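Long-range contacts in similar to sp|P32453 Saccharomyces cerevisiae YNL315c ATP11 (Candida glabrata CBS 138, PDB 2P4F), which probably acts as a mitochondrial chaperone of the ATP11 family, which helps assemble the F1 part of ATP synthase by binding its free beta subunit: residues Asn154-Leu159 / Leu181-Trp186; Leu197-Ala202 / Ala211-Thr216; Thr216-Leu221 / Leu231-Val236; Gly146-Ala151 / Trp186-Pro191. All blocks are in the same frame, centred on the assembly; numbering follows the deposited sequence.

Interaction 1: Asn154-Leu159 / Leu181-Trp186; sequences NPLFVL and LQYVQW
L159 has CG anti to its carbonyl carbon (chi1 -74°), and V184 has CG2 placed the same way relative to its own. With chi2 near 180°, L159 CD1 then lies 3.8 Å from V184 CG2, the two side chains crossing at a slant. F157 emerges on the same side of the sheet, and its ring swings away to meet F257.

On the other face lie L156, V158, Y183 and Q185. V158 CG2 lies 3.8 Å from Y183 CD1, and L156 CD1 is 4.0 Å from that same ring atom. Both methyl groups come obliquely to the ring. V158 CG1 lies 3.9 Å from L181 CB.

The backbones are joined by five hydrogen bonds. F157 and V184 form one hydrogen-bonded pair, with V184 N 2.9 Å from F157 O. L159 and Q182 form the next. W186 N bonds to P155 O at 2.8 Å and carries the pairing one residue ahead of strand 156-162.

L159 and W186 touch helix 244-257, and F157 touches L275 of helix 266-280, so this side is partly covered by helices. This is an antiparallel ladder at the edge of the six-stranded sheet of the ATP11 half barrel, where strand 156-162 is outermost.

Interaction 2: Leu197-Ala202 / Ala211-Thr216; sequences LITSLA and AKPHTT
A classic beta bulge joins strands 193-200 and 215-220: H214 and T215 both face I198. I198 N donates to T215 O at 2.9 Å. The return bond, from T215 N to I198 O, is weak at 3.3 Å.

The H214 ring lies against the I198 carbonyl. H214 CG sits between the backbone N and the carbonyl carbon (chi1 51°), nearer to I198 O than CB is, and chi2 (71°) turns the ring face to that carbonyl. I198 O then stands 3.4 Å above the ring plane, over its centre. I198 CG2 touches the ring at H214 CE1, 3.6 Å away.

Two polar contacts hold the ring. ND1 of H214 and OG1 of T215 share a hydrogen bond of 2.9 Å, with OG1 in the ring plane. NE2 bonds to Q182 OE1 on strand 179-190. Both ring nitrogens therefore have partners, which would fix the rotation of the ring.

On the other face, L197 CD2 lies beside T216 CG2 at 3.5 Å, the two side chains pointing the same way. P213 packs before the bulge, its CB 3.6 Å from T199 OG1. A water accepts from S200 N and lies 3.0 Å from K212 O, to which it may donate, bridging strand 193-200 to the loop before the bulge. The K212 amine forms salt bridges to E237 and D239. The arrangement is a bulged antiparallel beta pair, entered from the short helix 208-211.

Interaction 3: Thr216-Leu221 / Leu231-Val236; sequences TIQFHL and LMNGQV
N233 is gripped by two side chains of the facing strand. H220 NE2 donates to N233 OD1 at 2.8 Å, with a bent N-H...O angle of 135°. N233 ND2 donates to Q218 OE1 at 3.0 Å, almost straight and on a lone pair. This polar row lies on one face of an antiparallel ladder in the ATP11 half-barrel sheet.

N233 CG sits between its backbone N and carbonyl carbon (chi1 55°), closer to the other strand than CB. Chi2 (-72°) turns OD1 to H220 and ND2 to Q218. The H220 ring and the N233 amide are nearly coplanar, while the amides of Q218 and N233 stand almost perpendicular. The buried Q218 amide is completed by Y105 OH at OE1 and by K100 O and H195 at NE2. W123 of helix 116-126 touches N233.

Under the side chains, the backbones of T216, Q218 and H220 pair with those of Q235, N233 and L231. Q218 N to N233 O, at 2.8 Å, is nearly linear.

The opposite face is apolar and is partly covered by L251 of helix 244-257. M232 CG lies over the F219 ring, 4.0 Å from its centroid, in a CH-pi contact. The sulfur makes an oblique Met-aromatic contact, with M232 SD 3.5 Å from F219 CE1. I217 CG2 presses against M232 CG at 3.4 Å, tighter than usual. G234 CA makes a CA-H...O contact with T216 O, 3.1 Å.

Interaction 4: Gly146-Ala151 / Trp186-Pro191; sequences GMYKYA and WQFAGP
A151 and W186 make the central CH-pi contact between helix 140-153 and strand 179-190. A151 CB sits over the face of the five-membered ring, 3.6 Å from its centroid and only 12° off the normal. A151 CB lies 3.6 Å from W186 CG and from W186 CD2.

The sulfur contact is looser. M147 SD lies 4.0 Å from W186 CH2 on the six-membered ring. M147 CG, anti to its backbone N, is 4.1 Å from W186 CZ2. The sulfur's approach is oblique, and the two side chains cross at about a right angle. It is a Met-aromatic contact. Y258 meets the same indole edge-to-face.

The aromatic pair is Y148 with F188. Their rings meet rim to rim, with planes 20° apart, and neither lies over the other. Y148 CE1 is 3.5 Å from F188 CE1, which is in the plane of the tyrosine ring. The far end of F188 reaches the helix backbone, with F188 CZ 3.7 Å from A151 C. V194 of the neighbouring strand touches the side chains of Y148, F188 and W186.

The polar part is carried by water. Y148 OH is 3.0 Å from a water that donates to G190 O at 2.8 Å. The tyrosine hydroxyl is thus linked to the end of the strand through solvent.

The helix crosses the strand at 100°, so the side chains meet over a short length. With no direct polar bond between them, helix and strand are held here by apolar and ring contacts, with the water bridge at the margin.

All four contacts bear on one six-stranded antiparallel sheet. Interactions 1, 2 and 3 pair neighbouring strands within it, and interaction 4 lays helix 140-153 against it. Interactions 1 and 4 share W186, and interactions 2 and 3 share T216. Interactions 1 and 2 meet where Y183 N lies 2.8 Å from T199 O, a probable hydrogen bond between neighbouring strands. W186 CZ3 also lies 3.8 Å from F219 CE2, which links interactions 1 and 4 to interaction 3. L221 CD1 is 3.6 Å from Y148 CE2, a second touch between interactions 3 and 4. A hexaethylene glycol, probably from the crystallisation liquor, lies about 4 Å from the Q185 side chain in interaction 1.

Interaction 1: Asn154-Leu159 / Leu181-Trp186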
loop_
_atom_site.group_PDB
_atom_site.type_symbol
_atom_site.label_atom_id
_atom_site.label_comp_id
_atom_site.label_asym_id
_atom_site.label_seq_id
_atom_site.Cartn_x
_atom_site.Cartn_y
_atom_site.Cartn_z
ATOM N N ASN A 154 0.658 0.371 -13.239
ATOM C CA ASN A 154 1.008 1.730 -12.829
ATOM C C ASN A 154 1.814 1.698 -11.535
ATOM O O ASN A 154 1.325 2.201 -10.527
ATOM C CB ASN A 154 -0.276 2.554 -12.612
ATOM C CG ASN A 154 -1.160 2.596 -13.863
ATOM O OD1 ASN A 154 -0.905 3.382 -14.777
ATOM N ND2 ASN A 154 -2.179 1.739 -13.853
ATOM N N PRO A 155 2.975 1.080 -11.532
ATOM C CA PRO A 155 3.646 0.726 -10.275
ATOM C C PRO A 155 4.330 1.877 -9.555
ATOM O O PRO A 155 4.831 1.651 -8.445
ATOM C CB PRO A 155 4.664 -0.356 -10.687
ATOM C CG PRO A 155 5.025 0.046 -12.106
ATOM C CD PRO A 155 3.701 0.508 -12.694
ATOM N N LEU A 156 4.354 3.087 -10.114
ATOM C CA LEU A 156 5.046 4.196 -9.465
ATOM C C LEU A 156 4.080 5.356 -9.336
ATOM O O LEU A 156 3.306 5.624 -10.268
ATOM C CB LEU A 156 6.271 4.589 -10.298
ATOM C CG LEU A 156 7.162 5.664 -9.658
ATOM C CD1 LEU A 156 7.808 5.135 -8.377
ATOM C CD2 LEU A 156 8.236 6.136 -10.660
ATOM N N PHE A 157 4.114 6.075 -8.235
ATOM C CA PHE A 157 3.290 7.282 -8.158
ATOM C C PHE A 157 3.960 8.260 -7.198
ATOM O O PHE A 157 4.990 7.933 -6.607
ATOM C CB PHE A 157 1.865 6.960 -7.731
ATOM C CG PHE A 157 0.817 8.032 -8.078
ATOM C CD1 PHE A 157 0.815 8.646 -9.346
ATOM C CD2 PHE A 157 -0.136 8.391 -7.163
ATOM C CE1 PHE A 157 -0.152 9.600 -9.695
ATOM C CE2 PHE A 157 -1.115 9.335 -7.500
ATOM C CZ PHE A 157 -1.109 9.916 -8.765
ATOM N N VAL A 158 3.405 9.471 -7.109
ATOM C CA VAL A 158 3.859 10.454 -6.109
ATOM C C VAL A 158 2.648 10.895 -5.333
ATOM O O VAL A 158 1.564 11.072 -5.949
ATOM C CB VAL A 158 4.515 11.660 -6.816
ATOM C CG1 VAL A 158 4.820 12.744 -5.826
ATOM C CG2 VAL A 158 5.779 11.151 -7.527
ATOM N N LEU A 159 2.766 11.055 -4.008
ATOM C CA LEU A 159 1.676 11.583 -3.233
ATOM C C LEU A 159 2.193 12.655 -2.299
ATOM O O LEU A 159 3.304 12.528 -1.797
ATOM C CB LEU A 159 1.023 10.516 -2.321
ATOM C CG LEU A 159 0.145 9.481 -2.996
ATOM C CD1 LEU A 159 -0.256 8.430 -1.938
ATOM C CD2 LEU A 159 -1.104 10.069 -3.649
ATOM N N LEU A 181 6.506 15.787 -0.963
ATOM C CA LEU A 181 6.190 14.689 -1.868
ATOM C C LEU A 181 6.866 13.384 -1.466
ATOM O O LEU A 181 8.005 13.405 -1.012
ATOM C CB LEU A 181 6.647 15.049 -3.297
ATOM C CG LEU A 181 5.999 16.306 -3.876
ATOM C CD1 LEU A 181 6.596 16.560 -5.275
ATOM C CD2 LEU A 181 4.482 16.171 -3.898
ATOM N N GLN A 182 6.105 12.321 -1.702
ATOM C CA GLN A 182 6.528 10.953 -1.426
ATOM C C GLN A 182 6.463 10.147 -2.701
ATOM O O GLN A 182 5.463 10.291 -3.397
ATOM C CB GLN A 182 5.576 10.313 -0.412
ATOM C CG GLN A 182 5.305 11.186 0.815
ATOM C CD GLN A 182 6.528 11.538 1.631
ATOM O OE1 GLN A 182 7.327 10.652 1.948
ATOM N NE2 GLN A 182 6.709 12.815 2.028
ATOM N N TYR A 183 7.458 9.302 -2.959
ATOM C CA TYR A 183 7.242 8.265 -3.966
ATOM C C TYR A 183 6.479 7.116 -3.362
ATOM O O TYR A 183 6.719 6.750 -2.193
ATOM C CB TYR A 183 8.603 7.736 -4.402
ATOM C CG TYR A 183 9.279 8.492 -5.529
ATOM C CD1 TYR A 183 8.599 8.664 -6.729
ATOM C CD2 TYR A 183 10.565 8.977 -5.424
ATOM C CE1 TYR A 183 9.187 9.346 -7.797
ATOM C CE2 TYR A 183 11.180 9.644 -6.470
ATOM C CZ TYR A 183 10.471 9.835 -7.660
ATOM O OH TYR A 183 11.032 10.458 -8.728
ATOM N N VAL A 184 5.609 6.535 -4.174
ATOM C CA VAL A 184 4.919 5.285 -3.890
ATOM C C VAL A 184 5.396 4.268 -4.900
ATOM O O VAL A 184 5.281 4.581 -6.115
ATOM C CB VAL A 184 3.392 5.461 -4.019
ATOM C CG1 VAL A 184 2.665 4.123 -3.844
ATOM C CG2 VAL A 184 2.897 6.519 -3.031
ATOM N N GLN A 185 5.915 3.123 -4.508
ATOM C CA GLN A 185 6.343 2.132 -5.493
ATOM C C GLN A 185 5.732 0.777 -5.097
ATOM O O GLN A 185 5.922 0.339 -3.959
ATOM C CB GLN A 185 7.895 1.998 -5.578
ATOM C CG GLN A 185 8.293 1.155 -6.814
ATOM C CD GLN A 185 9.798 1.101 -7.019
ATOM O OE1 GLN A 185 10.598 1.612 -6.179
ATOM N NE2 GLN A 185 10.194 0.485 -8.132
ATOM N N TRP A 186 5.073 0.148 -6.068
ATOM C CA TRP A 186 4.602 -1.218 -5.887
ATOM C C TRP A 186 5.655 -2.187 -6.406
ATOM O O TRP A 186 6.180 -1.987 -7.519
ATOM C CB TRP A 186 3.307 -1.425 -6.644
ATOM C CG TRP A 186 2.137 -0.697 -6.066
ATOM C CD1 TRP A 186 1.683 0.568 -6.378
ATOM C CD2 TRP A 186 1.249 -1.199 -5.066
ATOM N NE1 TRP A 186 0.563 0.896 -5.625
ATOM C CE2 TRP A 186 0.285 -0.194 -4.816
ATOM C CE3 TRP A 186 1.193 -2.424 -4.357
ATOM C CZ2 TRP A 186 -0.738 -0.362 -3.888
ATOM C CZ3 TRP A 186 0.166 -2.568 -3.444
ATOM C CH2 TRP A 186 -0.787 -1.564 -3.206
#

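Interaction 2: Leu197-Ala202 / Ala211-Thr216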
loop_
_atom_site.group_PDB
_atom_site.type_symbol
_atom_site.label_atom_id
_atom_site.label_comp_id
_atom_site.label_asym_id
_atom_site.label_seq_id
_atom_site.Cartn_x
_atom_site.Cartn_y
_atom_site.Cartn_z
ATOM N N LEU A 197 6.016 0.510 -1.147
ATOM C CA LEU A 197 7.097 1.185 -0.469
ATOM C C LEU A 197 6.880 2.692 -0.605
ATOM O O LEU A 197 6.634 3.147 -1.745
ATOM C CB LEU A 197 8.434 0.834 -1.118
ATOM C CG LEU A 197 8.741 -0.671 -1.348
ATOM C CD1 LEU A 197 10.152 -0.788 -1.934
ATOM C CD2 LEU A 197 8.548 -1.472 -0.091
ATOM N N ILE A 198 6.958 3.440 0.466
ATOM C CA ILE A 198 6.777 4.883 0.419
ATOM C C ILE A 198 8.037 5.555 0.940
ATOM O O ILE A 198 8.512 5.251 2.041
ATOM C CB ILE A 198 5.485 5.299 1.167
ATOM C CG1 ILE A 198 4.276 4.414 0.798
ATOM C CG2 ILE A 198 5.192 6.790 0.897
ATOM C CD1 ILE A 198 2.996 4.800 1.559
ATOM N N THR A 199 8.588 6.479 0.136
ATOM C CA THR A 199 9.887 7.081 0.347
ATOM C C THR A 199 9.810 8.597 0.161
ATOM O O THR A 199 9.131 9.070 -0.773
ATOM C CB THR A 199 10.900 6.554 -0.695
ATOM O OG1 THR A 199 10.873 5.123 -0.642
ATOM C CG2 THR A 199 12.300 7.050 -0.383
ATOM N N SER A 200 10.470 9.333 1.023
ATOM C CA SER A 200 10.397 10.782 0.792
ATOM C C SER A 200 11.192 11.219 -0.423
ATOM O O SER A 200 12.384 10.853 -0.545
ATOM C CB SER A 200 10.886 11.508 2.038
ATOM O OG SER A 200 10.853 12.909 1.844
ATOM N N LEU A 201 10.595 11.978 -1.310
ATOM C CA LEU A 201 11.236 12.207 -2.611
ATOM C C LEU A 201 12.455 13.102 -2.480
ATOM O O LEU A 201 13.469 12.919 -3.160
ATOM C CB LEU A 201 10.171 12.813 -3.547
ATOM C CG LEU A 201 10.582 12.982 -5.020
ATOM C CD1 LEU A 201 9.358 12.815 -5.920
ATOM C CD2 LEU A 201 11.164 14.334 -5.243
ATOM N N ALA A 202 12.409 14.142 -1.633
ATOM C CA ALA A 202 13.495 15.124 -1.686
ATOM C C ALA A 202 14.821 14.539 -1.216
ATOM O O ALA A 202 15.847 15.021 -1.737
ATOM C CB ALA A 202 13.124 16.350 -0.852
ATOM N N ALA A 211 17.451 6.964 1.918
ATOM C CA ALA A 211 17.193 6.182 0.729
ATOM C C ALA A 211 16.231 5.049 1.068
ATOM O O ALA A 211 15.457 4.563 0.231
ATOM C CB ALA A 211 18.498 5.602 0.178
ATOM N N LYS A 212 16.239 4.595 2.328
ATOM C CA LYS A 212 15.272 3.589 2.794
ATOM C C LYS A 212 13.835 4.130 2.792
ATOM O O LYS A 212 13.625 5.241 3.242
ATOM C CB LYS A 212 15.732 3.189 4.195
ATOM C CG LYS A 212 15.024 2.291 5.124
ATOM C CD LYS A 212 15.844 2.004 6.392
ATOM C CE LYS A 212 16.140 3.301 7.137
ATOM N NZ LYS A 212 15.912 3.161 8.607
ATOM N N PRO A 213 12.847 3.372 2.349
ATOM C CA PRO A 213 11.471 3.828 2.509
ATOM C C PRO A 213 11.161 4.051 3.977
ATOM O O PRO A 213 11.553 3.270 4.834
ATOM C CB PRO A 213 10.595 2.673 2.009
ATOM C CG PRO A 213 11.523 1.741 1.342
ATOM C CD PRO A 213 12.953 2.034 1.735
ATOM N N HIS A 214 10.410 5.101 4.299
ATOM C CA HIS A 214 9.979 5.217 5.704
ATOM C C HIS A 214 8.834 4.265 6.010
ATOM O O HIS A 214 8.610 3.952 7.186
ATOM C CB HIS A 214 9.558 6.645 6.001
ATOM C CG HIS A 214 8.571 7.250 5.044
ATOM N ND1 HIS A 214 7.254 6.852 5.001
ATOM C CD2 HIS A 214 8.757 8.267 4.130
ATOM C CE1 HIS A 214 6.635 7.593 4.070
ATOM N NE2 HIS A 214 7.533 8.450 3.533
ATOM N N THR A 215 8.091 3.823 4.999
ATOM C CA THR A 215 6.928 2.933 5.210
ATOM C C THR A 215 7.019 1.765 4.226
ATOM O O THR A 215 7.152 2.040 2.997
ATOM C CB THR A 215 5.622 3.704 5.003
ATOM O OG1 THR A 215 5.548 4.746 5.994
ATOM C CG2 THR A 215 4.397 2.802 5.253
ATOM N N THR A 216 6.957 0.540 4.694
ATOM C CA THR A 216 6.923 -0.621 3.783
ATOM C C THR A 216 5.687 -1.403 4.143
ATOM O O THR A 216 5.458 -1.703 5.349
ATOM C CB THR A 216 8.169 -1.494 3.981
ATOM O OG1 THR A 216 9.305 -0.720 3.480
ATOM C CG2 THR A 216 8.177 -2.778 3.177
HETATM O O HOH W 1 12.165 7.862 2.978
#

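Interaction 3: Thr216-Leu221 / Leu231-Val236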
loop_
_atom_site.group_PDB
_atom_site.type_symbol
_atom_site.label_atom_id
_atom_site.label_comp_id
_atom_site.label_asym_id
_atom_site.label_seq_id
_atom_site.Cartn_x
_atom_site.Cartn_y
_atom_site.Cartn_z
ATOM N N THR A 216 6.957 0.540 4.694
ATOM C CA THR A 216 6.923 -0.621 3.783
ATOM C C THR A 216 5.687 -1.403 4.143
ATOM O O THR A 216 5.458 -1.703 5.349
ATOM C CB THR A 216 8.169 -1.494 3.981
ATOM O OG1 THR A 216 9.305 -0.720 3.480
ATOM C CG2 THR A 216 8.177 -2.778 3.177
ATOM N N ILE A 217 4.877 -1.773 3.188
ATOM C CA ILE A 217 3.644 -2.512 3.408
ATOM C C ILE A 217 3.735 -3.807 2.613
ATOM O O ILE A 217 4.107 -3.786 1.448
ATOM C CB ILE A 217 2.420 -1.682 2.985
ATOM C CG1 ILE A 217 2.423 -0.287 3.688
ATOM C CG2 ILE A 217 1.171 -2.467 3.247
ATOM C CD1 ILE A 217 1.510 0.712 3.114
ATOM N N GLN A 218 3.349 -4.930 3.280
ATOM C CA GLN A 218 3.240 -6.193 2.588
ATOM C C GLN A 218 1.753 -6.574 2.509
ATOM O O GLN A 218 1.041 -6.418 3.530
ATOM C CB GLN A 218 3.951 -7.354 3.303
ATOM C CG GLN A 218 5.475 -7.166 3.477
ATOM C CD GLN A 218 6.043 -8.523 3.897
ATOM O OE1 GLN A 218 5.790 -8.896 5.082
ATOM N NE2 GLN A 218 6.724 -9.247 3.000
ATOM N N PHE A 219 1.368 -7.067 1.312
ATOM C CA PHE A 219 0.059 -7.688 1.132
ATOM C C PHE A 219 0.285 -9.140 0.808
ATOM O O PHE A 219 0.981 -9.434 -0.158
ATOM C CB PHE A 219 -0.697 -6.998 -0.002
ATOM C CG PHE A 219 -1.056 -5.564 0.291
ATOM C CD1 PHE A 219 -2.255 -5.211 0.908
ATOM C CD2 PHE A 219 -0.180 -4.544 -0.083
ATOM C CE1 PHE A 219 -2.626 -3.886 1.181
ATOM C CE2 PHE A 219 -0.516 -3.223 0.189
ATOM C CZ PHE A 219 -1.736 -2.897 0.781
ATOM N N HIS A 220 -0.291 -10.014 1.633
ATOM C CA HIS A 220 -0.109 -11.452 1.441
ATOM C C HIS A 220 -1.340 -12.038 0.808
ATOM O O HIS A 220 -2.424 -11.858 1.367
ATOM C CB HIS A 220 0.109 -12.127 2.812
ATOM C CG HIS A 220 1.344 -11.548 3.438
ATOM N ND1 HIS A 220 2.613 -11.908 3.049
ATOM C CD2 HIS A 220 1.441 -10.612 4.430
ATOM C CE1 HIS A 220 3.471 -11.218 3.781
ATOM N NE2 HIS A 220 2.793 -10.401 4.633
ATOM N N LEU A 221 -1.219 -12.715 -0.307
ATOM C CA LEU A 221 -2.359 -13.211 -1.081
ATOM C C LEU A 221 -2.581 -14.705 -0.944
ATOM O O LEU A 221 -3.394 -15.297 -1.636
ATOM C CB LEU A 221 -2.105 -12.901 -2.585
ATOM C CG LEU A 221 -1.717 -11.454 -2.911
ATOM C CD1 LEU A 221 -1.659 -11.349 -4.433
ATOM C CD2 LEU A 221 -2.641 -10.439 -2.278
ATOM N N LEU A 231 -4.010 -10.405 3.706
ATOM C CA LEU A 231 -3.517 -9.969 5.030
ATOM C C LEU A 231 -2.456 -8.909 4.781
ATOM O O LEU A 231 -1.520 -9.141 3.970
ATOM C CB LEU A 231 -2.930 -11.176 5.770
ATOM C CG LEU A 231 -4.000 -12.223 6.174
ATOM C CD1 LEU A 231 -3.266 -13.210 7.088
ATOM C CD2 LEU A 231 -5.187 -11.634 6.833
ATOM N N MET A 232 -2.576 -7.753 5.461
ATOM C CA MET A 232 -1.603 -6.666 5.266
ATOM C C MET A 232 -0.824 -6.370 6.506
ATOM O O MET A 232 -1.466 -6.371 7.580
ATOM C CB MET A 232 -2.389 -5.395 4.851
ATOM C CG MET A 232 -1.445 -4.246 4.517
ATOM S SD MET A 232 -2.363 -2.664 4.428
ATOM C CE MET A 232 -2.359 -2.254 6.176
ATOM N N ASN A 233 0.476 -6.213 6.405
ATOM C CA ASN A 233 1.270 -5.759 7.541
ATOM C C ASN A 233 2.187 -4.656 7.016
ATOM O O ASN A 233 2.813 -4.822 5.978
ATOM C CB ASN A 233 2.090 -6.854 8.228
ATOM C CG ASN A 233 3.008 -7.588 7.274
ATOM O OD1 ASN A 233 2.513 -8.361 6.456
ATOM N ND2 ASN A 233 4.328 -7.466 7.287
ATOM N N GLY A 234 2.261 -3.536 7.718
ATOM C CA GLY A 234 3.216 -2.511 7.301
ATOM C C GLY A 234 3.925 -2.001 8.519
ATOM O O GLY A 234 3.489 -2.180 9.680
ATOM N N GLN A 235 5.064 -1.386 8.268
ATOM C CA GLN A 235 5.862 -0.840 9.373
ATOM C C GLN A 235 6.295 0.578 8.984
ATOM O O GLN A 235 6.671 0.784 7.789
ATOM C CB GLN A 235 7.131 -1.652 9.686
ATOM C CG GLN A 235 6.901 -2.855 10.588
ATOM C CD GLN A 235 8.081 -3.812 10.665
ATOM O OE1 GLN A 235 8.024 -4.880 11.265
ATOM N NE2 GLN A 235 9.194 -3.426 10.047
ATOM N N VAL A 236 6.269 1.503 9.900
ATOM C CA VAL A 236 6.786 2.855 9.686
ATOM C C VAL A 236 8.088 2.985 10.450
ATOM O O VAL A 236 8.136 2.636 11.656
ATOM C CB VAL A 236 5.788 3.936 10.171
ATOM C CG1 VAL A 236 6.303 5.352 9.912
ATOM C CG2 VAL A 236 4.471 3.662 9.471
#

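Interaction 4: Gly146-Ala151 / Trp186-Pro191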
loop_
_atom_site.group_PDB
_atom_site.type_symbol
_atom_site.label_atom_id
_atom_site.label_comp_id
_atom_site.label_asym_id
_atom_site.label_seq_id
_atom_site.Cartn_x
_atom_site.Cartn_y
_atom_site.Cartn_z
ATOM N N GLY A 146 -8.814 -5.220 -7.658
ATOM C CA GLY A 146 -8.787 -4.085 -8.579
ATOM C C GLY A 146 -7.558 -3.250 -8.318
ATOM O O GLY A 146 -6.923 -2.740 -9.270
ATOM N N MET A 147 -7.175 -3.086 -7.047
ATOM C CA MET A 147 -5.966 -2.310 -6.729
ATOM C C MET A 147 -4.736 -2.989 -7.323
ATOM O O MET A 147 -3.829 -2.377 -7.913
ATOM C CB MET A 147 -5.861 -2.141 -5.201
ATOM C CG MET A 147 -4.611 -1.348 -4.873
ATOM S SD MET A 147 -4.700 -0.670 -3.186
ATOM C CE MET A 147 -6.084 -1.609 -2.539
ATOM N N TYR A 148 -4.690 -4.320 -7.207
ATOM C CA TYR A 148 -3.589 -5.123 -7.751
ATOM C C TYR A 148 -3.441 -4.912 -9.257
ATOM O O TYR A 148 -2.344 -4.768 -9.795
ATOM C CB TYR A 148 -3.918 -6.599 -7.471
ATOM C CG TYR A 148 -2.847 -7.626 -7.655
ATOM C CD1 TYR A 148 -1.513 -7.340 -7.932
ATOM C CD2 TYR A 148 -3.177 -8.974 -7.547
ATOM C CE1 TYR A 148 -0.554 -8.321 -8.098
ATOM C CE2 TYR A 148 -2.220 -9.935 -7.697
ATOM C CZ TYR A 148 -0.926 -9.633 -7.965
ATOM O OH TYR A 148 -0.027 -10.666 -8.109
ATOM N N LYS A 149 -4.586 -4.866 -9.941
ATOM C CA LYS A 149 -4.531 -4.735 -11.416
ATOM C C LYS A 149 -3.958 -3.367 -11.780
ATOM O O LYS A 149 -3.092 -3.276 -12.679
ATOM C CB LYS A 149 -5.921 -5.025 -11.996
ATOM C CG LYS A 149 -6.255 -6.526 -12.068
ATOM C CD LYS A 149 -5.841 -7.387 -10.908
ATOM C CE LYS A 149 -6.293 -8.824 -10.928
ATOM N NZ LYS A 149 -5.189 -9.819 -10.965
ATOM N N TYR A 150 -4.407 -2.326 -11.063
ATOM C CA TYR A 150 -3.854 -0.992 -11.379
ATOM C C TYR A 150 -2.398 -0.911 -10.949
ATOM O O TYR A 150 -1.629 -0.207 -11.627
ATOM C CB TYR A 150 -4.641 0.097 -10.675
ATOM C CG TYR A 150 -5.915 0.468 -11.404
ATOM C CD1 TYR A 150 -5.823 1.265 -12.551
ATOM C CD2 TYR A 150 -7.158 0.060 -10.977
ATOM C CE1 TYR A 150 -6.947 1.648 -13.270
ATOM C CE2 TYR A 150 -8.313 0.438 -11.683
ATOM C CZ TYR A 150 -8.176 1.220 -12.808
ATOM O OH TYR A 150 -9.266 1.613 -13.537
ATOM N N ALA A 151 -1.992 -1.580 -9.895
ATOM C CA ALA A 151 -0.609 -1.483 -9.372
ATOM C C ALA A 151 0.343 -2.107 -10.382
ATOM O O ALA A 151 1.459 -1.584 -10.568
ATOM C CB ALA A 151 -0.531 -2.172 -8.032
ATOM N N TRP A 186 5.073 0.148 -6.068
ATOM C CA TRP A 186 4.602 -1.218 -5.887
ATOM C C TRP A 186 5.655 -2.187 -6.406
ATOM O O TRP A 186 6.180 -1.987 -7.519
ATOM C CB TRP A 186 3.307 -1.425 -6.644
ATOM C CG TRP A 186 2.137 -0.697 -6.066
ATOM C CD1 TRP A 186 1.683 0.568 -6.378
ATOM C CD2 TRP A 186 1.249 -1.199 -5.066
ATOM N NE1 TRP A 186 0.563 0.896 -5.625
ATOM C CE2 TRP A 186 0.285 -0.194 -4.816
ATOM C CE3 TRP A 186 1.193 -2.424 -4.357
ATOM C CZ2 TRP A 186 -0.738 -0.362 -3.888
ATOM C CZ3 TRP A 186 0.166 -2.568 -3.444
ATOM C CH2 TRP A 186 -0.787 -1.564 -3.206
ATOM N N GLN A 187 5.969 -3.170 -5.612
ATOM C CA GLN A 187 6.960 -4.181 -5.965
ATOM C C GLN A 187 6.320 -5.560 -5.840
ATOM O O GLN A 187 5.695 -5.895 -4.794
ATOM C CB GLN A 187 8.195 -4.067 -5.061
ATOM C CG GLN A 187 8.887 -2.750 -5.354
ATOM C CD GLN A 187 10.368 -2.851 -5.114
ATOM O OE1 GLN A 187 10.782 -3.493 -4.136
ATOM N NE2 GLN A 187 11.094 -2.217 -6.021
ATOM N N PHE A 188 6.453 -6.360 -6.876
ATOM C CA PHE A 188 5.813 -7.684 -6.927
ATOM C C PHE A 188 6.891 -8.672 -6.538
ATOM O O PHE A 188 7.740 -9.015 -7.351
ATOM C CB PHE A 188 5.196 -7.877 -8.331
ATOM C CG PHE A 188 4.170 -6.751 -8.500
ATOM C CD1 PHE A 188 2.890 -6.882 -7.989
ATOM C CD2 PHE A 188 4.506 -5.563 -9.112
ATOM C CE1 PHE A 188 1.946 -5.862 -8.057
ATOM C CE2 PHE A 188 3.596 -4.521 -9.192
ATOM C CZ PHE A 188 2.336 -4.672 -8.644
ATOM N N ALA A 189 6.901 -9.092 -5.286
ATOM C CA ALA A 189 7.987 -9.892 -4.754
ATOM C C ALA A 189 7.789 -11.327 -5.200
ATOM O O ALA A 189 8.721 -12.047 -5.587
ATOM C CB ALA A 189 7.960 -9.794 -3.227
ATOM N N GLY A 190 6.559 -11.771 -5.165
ATOM C CA GLY A 190 6.298 -13.128 -5.627
ATOM C C GLY A 190 4.811 -13.306 -5.899
ATOM O O GLY A 190 4.023 -12.375 -5.720
ATOM N N PRO A 191 4.374 -14.482 -6.329
ATOM C CA PRO A 191 2.981 -14.609 -6.740
ATOM C C PRO A 191 2.020 -14.361 -5.589
ATOM O O PRO A 191 0.851 -13.983 -5.862
ATOM C CB PRO A 191 2.849 -16.071 -7.201
ATOM C CG PRO A 191 4.064 -16.772 -6.736
ATOM C CD PRO A 191 5.135 -15.738 -6.506
HETATM O O HOH W 2 2.847 -10.448 -7.382
HETATM O O HOH W 3 -0.599 -13.133 -7.875
#